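Local structure of ectonucleoside triphosphate diphosphohydrolase 4 (Homo sapiens, 6WG5) at residues A[318-322]-A[347-352]; A[386-391]-A[445-449]. The protein belongs to the GDA1/CD39 family of nucleoside phosphatases, within the actin-like ATPase clan, whose members share a fold of mixed beta sheets flanked by helices. All blocks are in the same frame, centred on the assembly; numbering follows the deposited sequence.

Contact 1: residues A[318-322]-A[347-352]; sequences LDPCL and LCRETI
A disulfide cross-links a turn to a helix here: Cys321 SG and Cys348 SG lie 2.0 Å apart, with chi3 near 105°, Cys321 and Cys348 being the nearest CA pair, 4.9 Å apart. Cys321 reaches across with chi1 m, Cys348 with chi1 t. The motif on the first side is a type I beta turn, Asp319 to Leu322, which ends strand 317-319, an edge strand of a three-stranded sheet. Pro320 (-70/-15) and Cys321 (-87/10) occupy its corners. The turn is also an Asx turn: Asp319, chi1 t, accepts at OD2 from Cys321 N at 3.1 Å, while its carboxylate makes a salt bridge to Arg287 and a hydrogen bond to Tyr290 of helix 283-296. Opposite runs helix 345-352, where Thr351 OG1 (chi1 m) donates to Leu347 O at 2.7 Å. Pro320 points toward this helix and packs beside the disulfide, its CB 3.9 Å from Leu347 CD2 and its CG 4.0 Å from Thr351 OG1. The two segments bury 233 Å² in all. The cross-link thus pins the end of a small sheet to a helix that follows it in the chain, and Phe444 of helix 436-456 packs on Cys321 and Ile352. Sulfur meets aliphatic carbon as well: Cys321 SG lies 3.9 Å from Ile352 CG2.

Contact 2: residues A[386-391]-A[445-449]; sequences EFYYCT and KSAWM
Two helical segments, 386-391 and 445-449, cross at -130°, steeply inclined but nearer antiparallel than parallel, with their axes 9.6 Å apart at closest approach. The register pairs Cys390 with Ser446 (CA-CA 5.4 Å) and Phe387 with Met449 (6.7 Å). Apolar packing dominates the 335 Å² buried. Met449 (chi1 t, chi3 p) points toward the other helix and sets its CG 3.5 Å from Phe387 CD1; its SD lies 4.8 Å from the centroid of the Phe387 ring, an oblique Met-aromatic contact, and 4.1 Å from Cys390 CB. Cys390, chi1 m, fits against the start of the second segment, its SG 3.6 Å from Lys445 CB. The polar contact is a buried salt bridge, Glu386 OE2 to Lys445 NZ at 3.3 Å, with a weak hydrogen bond; Glu386 is m at chi1 and chi2. Its OE1 has a stronger partner, Arg438, earlier on helix 436-456, so one carboxylate meets two bases of that helix. Helix 386-392 follows directly on strand 381-385 of a six-stranded mixed sheet, Phe387 packs on Leu223 and Met225 of neighbouring strand 221-225, and helix 345-352 packs against Ser446 and Ala447 of the longer helix.

How the contacts relate
Both contacts are largely buried, but contact 2 lies deeper, its centre about 16 Å from the centre of the chain against 28 Å for contact 1, where Leu347 is exposed. Their chemistry differs accordingly: a turn beside a small sheet is cross-linked covalently to a helix in contact 1, whereas contact 2 joins two helices through methionine, aromatic and thiol packing plus an ion pair, next to the six-stranded sheet. Their centres are 15 Å apart, and helices 345-352 and 436-456 bring them together: Ile352 CD1 lies 3.5 Å from Trp448 N, and Cys348 SG lies 3.8 Å from Ala447 CB. Helix 436-456 therefore has 386-391 packed on it as well as the disulfide-bearing helix.

Contact 1: residues A[318-322]-A[347-352]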
loop_
_atom_site.group_PDB
_atom_site.type_symbol
_atom_site.label_atom_id
_atom_site.label_comp_id
_atom_site.label_asym_id
_atom_site.label_seq_id
_atom_site.Cartn_x
_atom_site.Cartn_y
_atom_site.Cartn_z
ATOM N N LEU A 318 30.257 16.927 8.322
ATOM C CA LEU A 318 29.768 17.435 7.045
ATOM C C LEU A 318 28.895 16.365 6.404
ATOM O O LEU A 318 29.401 15.361 5.890
ATOM C CB LEU A 318 30.932 17.829 6.137
ATOM C CG LEU A 318 31.903 18.854 6.730
ATOM C CD1 LEU A 318 32.919 19.277 5.685
ATOM C CD2 LEU A 318 31.168 20.073 7.278
ATOM N N ASP A 319 27.581 16.581 6.438
ATOM C CA ASP A 319 26.624 15.591 5.974
ATOM C C ASP A 319 26.224 15.908 4.542
ATOM O O ASP A 319 25.556 16.928 4.310
ATOM C CB ASP A 319 25.395 15.578 6.878
ATOM C CG ASP A 319 24.421 14.469 6.525
ATOM O OD1 ASP A 319 23.293 14.477 7.063
ATOM O OD2 ASP A 319 24.784 13.594 5.709
ATOM N N PRO A 320 26.595 15.088 3.553
ATOM C CA PRO A 320 26.171 15.368 2.172
ATOM C C PRO A 320 24.687 15.162 1.943
ATOM O O PRO A 320 24.167 15.621 0.917
ATOM C CB PRO A 320 26.999 14.379 1.346
ATOM C CG PRO A 320 27.220 13.229 2.271
ATOM C CD PRO A 320 27.357 13.828 3.646
ATOM N N CYS A 321 23.995 14.493 2.862
ATOM C CA CYS A 321 22.573 14.219 2.739
ATOM C C CYS A 321 21.703 15.342 3.290
ATOM O O CYS A 321 20.488 15.161 3.420
ATOM C CB CYS A 321 22.237 12.907 3.451
ATOM S SG CYS A 321 22.985 11.451 2.686
ATOM N N LEU A 322 22.293 16.489 3.622
ATOM C CA LEU A 322 21.534 17.639 4.084
ATOM C C LEU A 322 21.719 18.807 3.124
ATOM O O LEU A 322 22.752 18.906 2.454
ATOM C CB LEU A 322 21.963 18.069 5.494
ATOM C CG LEU A 322 21.440 17.211 6.646
ATOM C CD1 LEU A 322 22.109 17.613 7.949
ATOM C CD2 LEU A 322 19.923 17.322 6.771
ATOM N N LEU A 347 26.954 12.080 -3.606
ATOM C CA LEU A 347 27.715 11.557 -2.478
ATOM C C LEU A 347 26.793 11.016 -1.392
ATOM O O LEU A 347 27.161 10.081 -0.673
ATOM C CB LEU A 347 28.632 12.645 -1.917
ATOM C CG LEU A 347 29.538 12.259 -0.746
ATOM C CD1 LEU A 347 30.427 11.078 -1.103
ATOM C CD2 LEU A 347 30.381 13.452 -0.323
ATOM N N CYS A 348 25.593 11.586 -1.263
ATOM C CA CYS A 348 24.613 11.041 -0.331
ATOM C C CYS A 348 24.206 9.628 -0.729
ATOM O O CYS A 348 24.081 8.744 0.127
ATOM C CB CYS A 348 23.385 11.951 -0.272
ATOM S SG CYS A 348 22.104 11.367 0.849
ATOM N N ARG A 349 23.991 9.397 -2.028
ATOM C CA ARG A 349 23.581 8.075 -2.488
ATOM C C ARG A 349 24.613 7.017 -2.121
ATOM O O ARG A 349 24.253 5.920 -1.679
ATOM C CB ARG A 349 23.349 8.092 -3.999
ATOM C CG ARG A 349 22.160 8.925 -4.434
ATOM C CD ARG A 349 21.807 8.683 -5.892
ATOM N NE ARG A 349 22.884 9.070 -6.801
ATOM C CZ ARG A 349 23.813 8.244 -7.275
ATOM N NH1 ARG A 349 23.821 6.963 -6.935
ATOM N NH2 ARG A 349 24.744 8.706 -8.098
ATOM N N GLU A 350 25.900 7.323 -2.298
ATOM C CA GLU A 350 26.938 6.359 -1.950
ATOM C C GLU A 350 27.002 6.126 -0.449
ATOM O O GLU A 350 27.279 5.005 -0.009
ATOM C CB GLU A 350 28.297 6.840 -2.462
ATOM C CG GLU A 350 28.330 7.143 -3.950
ATOM C CD GLU A 350 27.902 5.959 -4.798
ATOM O OE1 GLU A 350 27.969 4.814 -4.303
ATOM O OE2 GLU A 350 27.496 6.175 -5.960
ATOM N N THR A 351 26.742 7.162 0.348
ATOM C CA THR A 351 26.868 7.036 1.795
ATOM C C THR A 351 25.783 6.136 2.373
ATOM O O THR A 351 26.042 5.368 3.306
ATOM C CB THR A 351 26.812 8.418 2.444
ATOM O OG1 THR A 351 27.764 9.283 1.810
ATOM C CG2 THR A 351 27.128 8.328 3.927
ATOM N N ILE A 352 24.562 6.216 1.834
ATOM C CA ILE A 352 23.427 5.496 2.405
ATOM C C ILE A 352 23.261 4.100 1.823
ATOM O O ILE A 352 22.369 3.362 2.262
ATOM C CB ILE A 352 22.125 6.303 2.218
ATOM C CG1 ILE A 352 21.812 6.486 0.728
ATOM C CG2 ILE A 352 22.243 7.648 2.933
ATOM C CD1 ILE A 352 20.566 7.302 0.451
#

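Contact 2: residues A[386-391]-A[445-449]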
loop_
_atom_site.group_PDB
_atom_site.type_symbol
_atom_site.label_atom_id
_atom_site.label_comp_id
_atom_site.label_asym_id
_atom_site.label_seq_id
_atom_site.Cartn_x
_atom_site.Cartn_y
_atom_site.Cartn_z
ATOM N N GLU A 386 6.329 8.467 -0.206
ATOM C CA GLU A 386 7.542 9.229 -0.488
ATOM C C GLU A 386 7.868 9.265 -1.975
ATOM O O GLU A 386 8.461 10.239 -2.451
ATOM C CB GLU A 386 8.719 8.644 0.292
ATOM C CG GLU A 386 8.598 8.803 1.796
ATOM C CD GLU A 386 8.579 10.256 2.226
ATOM O OE1 GLU A 386 9.172 11.094 1.512
ATOM O OE2 GLU A 386 7.970 10.561 3.275
ATOM N N PHE A 387 7.503 8.220 -2.724
ATOM C CA PHE A 387 7.739 8.242 -4.163
ATOM C C PHE A 387 7.062 9.440 -4.818
ATOM O O PHE A 387 7.567 9.968 -5.816
ATOM C CB PHE A 387 7.254 6.940 -4.799
ATOM C CG PHE A 387 8.136 5.762 -4.506
ATOM C CD1 PHE A 387 9.336 5.596 -5.180
ATOM C CD2 PHE A 387 7.768 4.819 -3.558
ATOM C CE1 PHE A 387 10.156 4.514 -4.911
ATOM C CE2 PHE A 387 8.582 3.736 -3.285
ATOM C CZ PHE A 387 9.776 3.583 -3.965
ATOM N N TYR A 388 5.932 9.886 -4.273
ATOM C CA TYR A 388 5.264 11.080 -4.772
ATOM C C TYR A 388 5.760 12.345 -4.080
ATOM O O TYR A 388 6.006 13.357 -4.744
ATOM C CB TYR A 388 3.751 10.948 -4.587
ATOM C CG TYR A 388 2.968 12.112 -5.144
ATOM C CD1 TYR A 388 2.712 12.212 -6.504
ATOM C CD2 TYR A 388 2.486 13.114 -4.312
ATOM C CE1 TYR A 388 1.994 13.274 -7.020
ATOM C CE2 TYR A 388 1.768 14.182 -4.819
ATOM C CZ TYR A 388 1.526 14.256 -6.174
ATOM O OH TYR A 388 0.813 15.317 -6.689
ATOM N N TYR A 389 5.913 12.306 -2.755
ATOM C CA TYR A 389 6.360 13.488 -2.026
ATOM C C TYR A 389 7.755 13.918 -2.468
ATOM O O TYR A 389 8.047 15.116 -2.546
ATOM C CB TYR A 389 6.339 13.211 -0.522
ATOM C CG TYR A 389 4.982 12.823 0.017
ATOM C CD1 TYR A 389 3.824 13.426 -0.453
ATOM C CD2 TYR A 389 4.858 11.848 0.998
ATOM C CE1 TYR A 389 2.582 13.073 0.040
ATOM C CE2 TYR A 389 3.620 11.487 1.496
ATOM C CZ TYR A 389 2.487 12.104 1.013
ATOM O OH TYR A 389 1.253 11.749 1.506
ATOM N N CYS A 390 8.629 12.956 -2.767
ATOM C CA CYS A 390 9.998 13.276 -3.150
ATOM C C CYS A 390 10.124 13.727 -4.600
ATOM O O CYS A 390 11.171 14.273 -4.968
ATOM C CB CYS A 390 10.907 12.070 -2.913
ATOM S SG CYS A 390 11.212 11.701 -1.166
ATOM N N THR A 391 9.103 13.510 -5.428
ATOM C CA THR A 391 9.116 14.002 -6.801
ATOM C C THR A 391 8.290 15.264 -6.990
ATOM O O THR A 391 8.586 16.049 -7.895
ATOM C CB THR A 391 8.598 12.929 -7.772
ATOM O OG1 THR A 391 7.284 12.509 -7.382
ATOM C CG2 THR A 391 9.530 11.726 -7.806
ATOM N N LYS A 445 15.907 11.892 1.528
ATOM C CA LYS A 445 14.817 11.018 1.109
ATOM C C LYS A 445 14.775 10.843 -0.402
ATOM O O LYS A 445 14.433 9.759 -0.885
ATOM C CB LYS A 445 13.490 11.562 1.630
ATOM C CG LYS A 445 13.288 11.312 3.120
ATOM C CD LYS A 445 12.323 12.306 3.729
ATOM C CE LYS A 445 11.078 11.631 4.248
ATOM N NZ LYS A 445 10.080 12.633 4.713
ATOM N N SER A 446 15.120 11.881 -1.166
ATOM C CA SER A 446 15.173 11.733 -2.617
ATOM C C SER A 446 16.261 10.747 -3.024
ATOM O O SER A 446 16.062 9.934 -3.935
ATOM C CB SER A 446 15.408 13.092 -3.277
ATOM O OG SER A 446 16.665 13.625 -2.909
ATOM N N ALA A 447 17.417 10.802 -2.358
ATOM C CA ALA A 447 18.499 9.868 -2.659
ATOM C C ALA A 447 18.155 8.461 -2.195
ATOM O O ALA A 447 18.427 7.482 -2.900
ATOM C CB ALA A 447 19.791 10.341 -2.000
ATOM N N TRP A 448 17.570 8.338 -1.003
ATOM C CA TRP A 448 17.117 7.037 -0.528
ATOM C C TRP A 448 16.077 6.452 -1.474
ATOM O O TRP A 448 16.144 5.273 -1.841
ATOM C CB TRP A 448 16.556 7.178 0.887
ATOM C CG TRP A 448 16.052 5.900 1.475
ATOM C CD1 TRP A 448 14.750 5.565 1.709
ATOM C CD2 TRP A 448 16.839 4.785 1.912
ATOM N NE1 TRP A 448 14.677 4.310 2.269
ATOM C CE2 TRP A 448 15.945 3.810 2.401
ATOM C CE3 TRP A 448 18.210 4.518 1.937
ATOM C CZ2 TRP A 448 16.377 2.586 2.904
ATOM C CZ3 TRP A 448 18.639 3.303 2.442
ATOM C CH2 TRP A 448 17.725 2.352 2.917
ATOM N N MET A 449 15.110 7.270 -1.891
ATOM C CA MET A 449 14.126 6.827 -2.873
ATOM C C MET A 449 14.812 6.307 -4.130
ATOM O O MET A 449 14.468 5.238 -4.647
ATOM C CB MET A 449 13.185 7.984 -3.218
ATOM C CG MET A 449 11.892 7.566 -3.895
ATOM S SD MET A 449 11.404 8.686 -5.227
ATOM C CE MET A 449 12.412 8.059 -6.565
#